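PDB 4EWG: beta-ketoacyl synthase from Burkholderia phymatum, which probably catalyses the condensation step of fatty acid synthesis, acting as a 3-oxoacyl-[acyl-carrier-protein] synthase of the thiolase-like superfamily. Local coordinates for residues A[122-125]-A[126-130]; A[202-205]-A[206-210]; A[352-355]-A[356-360]. All coordinates share one frame; numbering follows the deposited sequence.

How the contacts relate
All three contacts are local ones at the C-terminal ends of helices, joining the last turn to the residues that leave it. Contact 1, on helix 116-128, lies farthest out, about 32 Å from the centre of the chain, and is partly buried against the second subunit. Contact 2, on helix 200-207, also touches that subunit but is buried; its centre is about 23 Å from that of contact 1. Contact 3 ends helix 344-358 on the opposite side of the chain's centre, where no other chain touches it. Hydroxyl groups gripping backbone carbonyls mark contacts 1 and 2, the second adding a valine-phenylalanine pair, whereas contact 3 adds a salt-bridge network to its backbone cap.

Contact 1 of 3, residues A[122-125]-A[126-130]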
loop_
_atom_site.group_PDB
_atom_site.type_symbol
_atom_site.label_atom_id
_atom_site.label_comp_id
_atom_site.label_asym_id
_atom_site.label_seq_id
_atom_site.Cartn_x
_atom_site.Cartn_y
_atom_site.Cartn_z
ATOM N N PHE A 122 0.406 20.925 2.762
ATOM C CA PHE A 122 1.240 20.686 1.568
ATOM C C PHE A 122 0.599 21.246 0.277
ATOM O O PHE A 122 1.304 21.802 -0.589
ATOM C CB PHE A 122 1.546 19.199 1.405
ATOM C CG PHE A 122 2.616 18.678 2.342
ATOM C CD1 PHE A 122 3.885 19.238 2.361
ATOM C CD2 PHE A 122 2.366 17.596 3.164
ATOM C CE1 PHE A 122 4.885 18.716 3.204
ATOM C CE2 PHE A 122 3.340 17.085 4.019
ATOM C CZ PHE A 122 4.608 17.639 4.031
ATOM N N GLY A 123 -0.718 21.106 0.158
ATOM C CA GLY A 123 -1.444 21.624 -0.999
ATOM C C GLY A 123 -1.295 23.120 -1.110
ATOM O O GLY A 123 -1.098 23.648 -2.191
ATOM N N THR A 124 -1.365 23.805 0.023
ATOM C CA THR A 124 -1.185 25.228 0.044
ATOM C C THR A 124 0.282 25.625 -0.258
ATOM O O THR A 124 0.542 26.670 -0.868
ATOM C CB THR A 124 -1.680 25.796 1.379
ATOM O OG1 THR A 124 -3.088 25.551 1.476
ATOM C CG2 THR A 124 -1.441 27.286 1.464
ATOM N N MET A 125 1.233 24.817 0.189
ATOM C CA MET A 125 2.622 25.047 -0.149
ATOM C C MET A 125 2.753 25.080 -1.678
ATOM O O MET A 125 3.414 25.945 -2.216
ATOM C CB MET A 125 3.522 23.976 0.517
ATOM C CG MET A 125 5.005 24.027 0.133
ATOM S SD MET A 125 5.975 22.709 0.865
ATOM C CE MET A 125 7.506 22.896 -0.012
ATOM N N LEU A 126 2.108 24.141 -2.367
ATOM C CA LEU A 126 2.090 24.160 -3.811
ATOM C C LEU A 126 1.341 25.387 -4.331
ATOM O O LEU A 126 1.820 26.066 -5.217
ATOM C CB LEU A 126 1.485 22.869 -4.373
ATOM C CG LEU A 126 2.369 21.635 -4.121
ATOM C CD1 LEU A 126 1.594 20.329 -4.216
ATOM C CD2 LEU A 126 3.557 21.649 -5.044
ATOM N N GLU A 127 0.171 25.668 -3.765
ATOM C CA GLU A 127 -0.684 26.755 -4.238
ATOM C C GLU A 127 -0.009 28.127 -4.190
ATOM O O GLU A 127 -0.137 28.894 -5.137
ATOM C CB GLU A 127 -1.970 26.840 -3.417
ATOM C CG GLU A 127 -2.945 27.924 -3.887
ATOM C CD GLU A 127 -3.351 27.739 -5.339
ATOM O OE1 GLU A 127 -3.468 26.583 -5.762
ATOM O OE2 GLU A 127 -3.559 28.742 -6.070
ATOM N N SER A 128 0.677 28.425 -3.086
ATOM C CA SER A 128 1.232 29.773 -2.844
ATOM C C SER A 128 2.714 29.809 -2.390
ATOM O O SER A 128 3.273 30.895 -2.209
ATOM C CB SER A 128 0.412 30.465 -1.769
ATOM O OG SER A 128 0.673 29.872 -0.507
ATOM N N GLY A 129 3.334 28.640 -2.180
ATOM C CA GLY A 129 4.678 28.599 -1.583
ATOM C C GLY A 129 4.740 28.706 -0.054
ATOM O O GLY A 129 5.771 28.369 0.556
ATOM N N SER A 130 3.647 29.155 0.561
ATOM C CA SER A 130 3.564 29.255 2.019
ATOM C C SER A 130 3.810 27.891 2.716
ATOM O O SER A 130 3.269 26.888 2.322
ATOM C CB SER A 130 2.195 29.792 2.436
ATOM O OG SER A 130 1.899 29.482 3.804
#
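The carbonyl oxygen of T124 is gripped twice by S128, whose backbone N and hydroxyl reach it from opposite faces of its plane at the C-terminal end of helix 116-128. The S128 N to T124 O bond is 2.8 Å and fairly straight, while S128 OG donates to T124 O at 3.2 Å from above the carbonyl plane. With chi1 at 72°, OG sits between its own backbone N and carbonyl carbon, where it can turn back to this oxygen and also accept from S130 N, an ST turn. This last bond spans the point where the chain leaves the helix. G129 turns to positive phi, at which a side chain would be jammed against the preceding carbonyl oxygen, and its N bonds to M125 O at 2.7 Å with a bent angle of 131°. L126 N and E127 N complete the last turn by bonding to F122 O and G123 O.

The second subunit closes over this helix end: E127 forms a salt bridge with R120 of that chain, and M125 packs on its F46. Within the turn, T124 CG2 lies 3.9 Å from S128 OG, and a CH···O contact brings M125 CA to 3.1 Å from S130 O.

Contact 2 of 3, residues A[202-205]-A[206-210]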
loop_
_atom_site.group_PDB
_atom_site.type_symbol
_atom_site.label_atom_id
_atom_site.label_comp_id
_atom_site.label_asym_id
_atom_site.label_seq_id
_atom_site.Cartn_x
_atom_site.Cartn_y
_atom_site.Cartn_z
ATOM N N ALA A 202 -12.837 13.709 0.503
ATOM C CA ALA A 202 -13.185 12.298 0.420
ATOM C C ALA A 202 -14.537 12.163 -0.315
ATOM O O ALA A 202 -14.704 11.277 -1.119
ATOM C CB ALA A 202 -13.241 11.657 1.805
ATOM N N VAL A 203 -15.491 13.055 -0.037
ATOM C CA VAL A 203 -16.778 12.987 -0.710
ATOM C C VAL A 203 -16.678 13.445 -2.177
ATOM O O VAL A 203 -17.275 12.834 -3.047
ATOM C CB VAL A 203 -17.878 13.757 0.015
ATOM C CG1 VAL A 203 -19.182 13.616 -0.736
ATOM C CG2 VAL A 203 -18.053 13.185 1.409
ATOM N N ALA A 204 -15.883 14.479 -2.437
ATOM C CA ALA A 204 -15.654 14.957 -3.831
ATOM C C ALA A 204 -15.202 13.839 -4.787
ATOM O O ALA A 204 -15.539 13.857 -5.977
ATOM C CB ALA A 204 -14.629 16.082 -3.837
ATOM N N VAL A 205 -14.401 12.904 -4.281
ATOM C CA VAL A 205 -13.936 11.727 -5.072
ATOM C C VAL A 205 -15.123 11.075 -5.819
ATOM O O VAL A 205 -15.084 10.841 -7.014
ATOM C CB VAL A 205 -13.268 10.667 -4.159
ATOM C CG1 VAL A 205 -13.022 9.366 -4.881
ATOM C CG2 VAL A 205 -11.975 11.199 -3.564
ATOM N N PHE A 206 -16.176 10.811 -5.083
ATOM C CA PHE A 206 -17.369 10.206 -5.636
ATOM C C PHE A 206 -18.384 11.226 -6.183
ATOM O O PHE A 206 -19.088 10.939 -7.154
ATOM C CB PHE A 206 -17.995 9.327 -4.571
ATOM C CG PHE A 206 -17.070 8.270 -4.089
ATOM C CD1 PHE A 206 -16.884 7.099 -4.831
ATOM C CD2 PHE A 206 -16.315 8.447 -2.924
ATOM C CE1 PHE A 206 -16.001 6.115 -4.392
ATOM C CE2 PHE A 206 -15.403 7.460 -2.485
ATOM C CZ PHE A 206 -15.259 6.288 -3.222
ATOM N N ASP A 207 -18.479 12.388 -5.555
ATOM C CA ASP A 207 -19.402 13.432 -6.022
ATOM C C ASP A 207 -19.062 13.894 -7.448
ATOM O O ASP A 207 -19.956 14.092 -8.255
ATOM C CB ASP A 207 -19.435 14.626 -5.058
ATOM C CG ASP A 207 -20.695 15.473 -5.213
ATOM O OD1 ASP A 207 -21.798 14.984 -4.874
ATOM O OD2 ASP A 207 -20.599 16.626 -5.649
ATOM N N THR A 208 -17.773 14.015 -7.758
ATOM C CA THR A 208 -17.345 14.392 -9.099
ATOM C C THR A 208 -17.618 13.308 -10.131
ATOM O O THR A 208 -17.561 13.581 -11.309
ATOM C CB THR A 208 -15.846 14.726 -9.157
ATOM O OG1 THR A 208 -15.088 13.579 -8.736
ATOM C CG2 THR A 208 -15.520 15.933 -8.241
ATOM N N LEU A 209 -17.869 12.080 -9.692
ATOM C CA LEU A 209 -18.276 10.999 -10.583
ATOM C C LEU A 209 -19.783 10.906 -10.698
ATOM O O LEU A 209 -20.283 10.011 -11.344
ATOM C CB LEU A 209 -17.711 9.633 -10.080
ATOM C CG LEU A 209 -16.179 9.435 -10.139
ATOM C CD1 LEU A 209 -15.728 8.177 -9.374
ATOM C CD2 LEU A 209 -15.669 9.399 -11.579
ATOM N N TYR A 210 -20.516 11.814 -10.051
ATOM C CA TYR A 210 -21.981 11.694 -9.912
ATOM C C TYR A 210 -22.418 10.360 -9.297
ATOM O O TYR A 210 -23.448 9.836 -9.659
ATOM C CB TYR A 210 -22.694 11.892 -11.254
ATOM C CG TYR A 210 -22.300 13.174 -11.908
ATOM C CD1 TYR A 210 -21.136 13.238 -12.670
ATOM C CD2 TYR A 210 -23.078 14.347 -11.753
ATOM C CE1 TYR A 210 -20.730 14.413 -13.248
ATOM C CE2 TYR A 210 -22.694 15.535 -12.360
ATOM C CZ TYR A 210 -21.501 15.557 -13.106
ATOM O OH TYR A 210 -21.042 16.697 -13.702
#
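V205 CG1 rests over one face of the F206 ring in a CH-pi contact, 4.0 Å from the centroid and offset toward the rim, and this pair forms the tightly packed part of the contact. The methyl is brought there by its position anti to the backbone N (chi1 169°). A202 O approaches the same ring obliquely, 3.7 Å from F206 CD2. L341 and F399 of the same chain pack on F206 and V205 respectively. D207 is buried too, and its carboxylate is satisfied by the hydroxyl of T212 and the backbone N of H50 and T51.

In the backbone, D207 N bonds to V203 O at 2.8 Å and in the carbonyl plane, and F206 N adds a weak bond to the same oxygen. T208 grips A204 O with both its N and its OG1, the hydroxyl at 2.8 Å. Here helix 200-207 ends in a Schellman motif, with Y210 at positive phi closing a type I turn that begins at D207.

Toward the partly exposed T208 and L209 the contact thins out. L209 brings only CG and CD1 near V205 O, at 3.6 Å, and it and T208 pack on S136 of the second subunit.

Contact 3 of 3, residues A[352-355]-A[356-360]; sequences TIEM and MKRNW
A salt bridge joins R358 to E354 one turn earlier: R358 NH1 donates to E354 OE1 at 2.9 Å, with the carboxylate and guanidinium planes 65° apart and OE1 met from above its own plane. The same NH1 also bonds to the backbone oxygen E354 O at 3.0 Å, which lies in the guanidinium plane. One nitrogen is thus held by two oxygens of a single residue, which restrains the rotation of the arginine head. R358, extended from CG to NE, reaches back along the helix and turns its head at chi4 (73°), bringing NH1 to OE1, which the chi2 bend of E354 sets beside it. K357 NZ joins through a long salt bridge to the same OE1, making a three-residue network; its stronger partner is H258, while E354 OE2 accepts from W350.

The backbone bonds end helix 344-358 in a Schellman motif. M356 N and K357 N bond to T352 O and I353 O, after which M355 O accepts from R358 N and W360 N on opposite faces of its plane. The W360 N bond, 3.2 Å, is almost perfectly straight at 178°. N359, at positive phi, lies between these two donors in the chain.

Apolar contacts are fewer. M355 CG meets the edge of the W360 indole at 4.4 Å from CE3. The aliphatic part of K357 runs past I353, with CD 4.3 Å from I353 CG2.

Helix 23-32 touches this helix end, with W23 packing on E354, M355 and R358, and L30 on W360, whose indole also has a cation-pi partner in K31. I353 rests on I10 and M13 of strand 8-16, and M355 on Y301 and N303 of strand 299-303, placing it against the central sheet.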
loop_
_atom_site.group_PDB
_atom_site.type_symbol
_atom_site.label_atom_id
_atom_site.label_comp_id
_atom_site.label_asym_id
_atom_site.label_seq_id
_atom_site.Cartn_x
_atom_site.Cartn_y
_atom_site.Cartn_z
ATOM N N THR A 352 -19.896 -9.156 9.558
ATOM C CA THR A 352 -20.307 -10.422 8.944
ATOM C C THR A 352 -20.001 -11.639 9.861
ATOM O O THR A 352 -20.791 -12.562 9.929
ATOM C CB THR A 352 -19.665 -10.616 7.553
ATOM O OG1 THR A 352 -20.148 -9.602 6.698
ATOM C CG2 THR A 352 -20.003 -11.956 6.940
ATOM N N ILE A 353 -18.858 -11.623 10.544
ATOM C CA ILE A 353 -18.511 -12.688 11.489
ATOM C C ILE A 353 -19.411 -12.638 12.738
ATOM O O ILE A 353 -19.858 -13.672 13.224
ATOM C CB ILE A 353 -17.045 -12.626 11.913
ATOM C CG1 ILE A 353 -16.122 -12.945 10.737
ATOM C CG2 ILE A 353 -16.758 -13.638 13.001
ATOM C CD1 ILE A 353 -14.686 -12.598 11.026
ATOM N N GLU A 354 -19.703 -11.441 13.213
ATOM C CA GLU A 354 -20.610 -11.273 14.336
ATOM C C GLU A 354 -22.009 -11.799 14.002
ATOM O O GLU A 354 -22.633 -12.475 14.811
ATOM C CB GLU A 354 -20.724 -9.807 14.745
ATOM C CG GLU A 354 -19.415 -9.165 15.148
ATOM C CD GLU A 354 -18.995 -9.457 16.581
ATOM O OE1 GLU A 354 -19.274 -10.561 17.092
ATOM O OE2 GLU A 354 -18.359 -8.563 17.191
ATOM N N MET A 355 -22.485 -11.509 12.794
ATOM C CA MET A 355 -23.773 -11.982 12.372
ATOM C C MET A 355 -23.760 -13.496 12.216
ATOM O O MET A 355 -24.682 -14.180 12.675
ATOM C CB MET A 355 -24.158 -11.306 11.078
ATOM C CG MET A 355 -24.444 -9.829 11.269
ATOM S SD MET A 355 -25.162 -9.059 9.811
ATOM C CE MET A 355 -23.810 -9.251 8.653
ATOM N N MET A 356 -22.710 -14.026 11.607
ATOM C CA MET A 356 -22.566 -15.478 11.451
ATOM C C MET A 356 -22.605 -16.191 12.775
ATOM O O MET A 356 -23.268 -17.189 12.886
ATOM C CB MET A 356 -21.258 -15.850 10.728
ATOM C CG MET A 356 -20.971 -17.346 10.707
ATOM S SD MET A 356 -19.640 -17.834 9.613
ATOM C CE MET A 356 -18.167 -17.436 10.545
ATOM N N LYS A 357 -21.895 -15.668 13.780
ATOM C CA LYS A 357 -21.877 -16.310 15.119
ATOM C C LYS A 357 -23.245 -16.383 15.732
ATOM O O LYS A 357 -23.520 -17.280 16.525
ATOM C CB LYS A 357 -20.981 -15.573 16.096
ATOM C CG LYS A 357 -19.490 -15.844 15.921
ATOM C CD LYS A 357 -18.650 -14.796 16.645
ATOM C CE LYS A 357 -18.527 -15.073 18.133
ATOM N NZ LYS A 357 -18.074 -13.869 18.901
ATOM N N ARG A 358 -24.126 -15.462 15.361
ATOM C CA ARG A 358 -25.428 -15.385 16.001
ATOM C C ARG A 358 -26.587 -15.850 15.154
ATOM O O ARG A 358 -27.740 -15.727 15.566
ATOM C CB ARG A 358 -25.649 -13.964 16.470
ATOM C CG ARG A 358 -24.586 -13.555 17.456
ATOM C CD ARG A 358 -24.727 -12.101 17.867
ATOM N NE ARG A 358 -23.785 -11.769 18.937
ATOM C CZ ARG A 358 -22.466 -11.617 18.783
ATOM N NH1 ARG A 358 -21.861 -11.779 17.592
ATOM N NH2 ARG A 358 -21.733 -11.293 19.824
ATOM N N ASN A 359 -26.306 -16.441 13.997
ATOM C CA ASN A 359 -27.372 -16.878 13.073
ATOM C C ASN A 359 -28.379 -15.794 12.688
ATOM O O ASN A 359 -29.580 -16.080 12.445
ATOM C CB ASN A 359 -28.129 -18.083 13.665
ATOM C CG ASN A 359 -27.259 -19.317 13.781
ATOM O OD1 ASN A 359 -26.211 -19.420 13.148
ATOM N ND2 ASN A 359 -27.694 -20.259 14.595
ATOM N N TRP A 360 -27.893 -14.554 12.613
ATOM C CA TRP A 360 -28.768 -13.388 12.483
ATOM C C TRP A 360 -28.183 -12.430 11.491
ATOM O O TRP A 360 -27.082 -11.901 11.685
ATOM C CB TRP A 360 -28.912 -12.755 13.842
ATOM C CG TRP A 360 -29.841 -11.603 13.904
ATOM C CD1 TRP A 360 -31.199 -11.619 14.238
ATOM C CD2 TRP A 360 -29.508 -10.203 13.679
ATOM N NE1 TRP A 360 -31.719 -10.355 14.210
ATOM C CE2 TRP A 360 -30.744 -9.452 13.879
ATOM C CE3 TRP A 360 -28.340 -9.510 13.335
ATOM C CZ2 TRP A 360 -30.799 -8.068 13.727
ATOM C CZ3 TRP A 360 -28.406 -8.113 13.185
ATOM C CH2 TRP A 360 -29.605 -7.412 13.377
#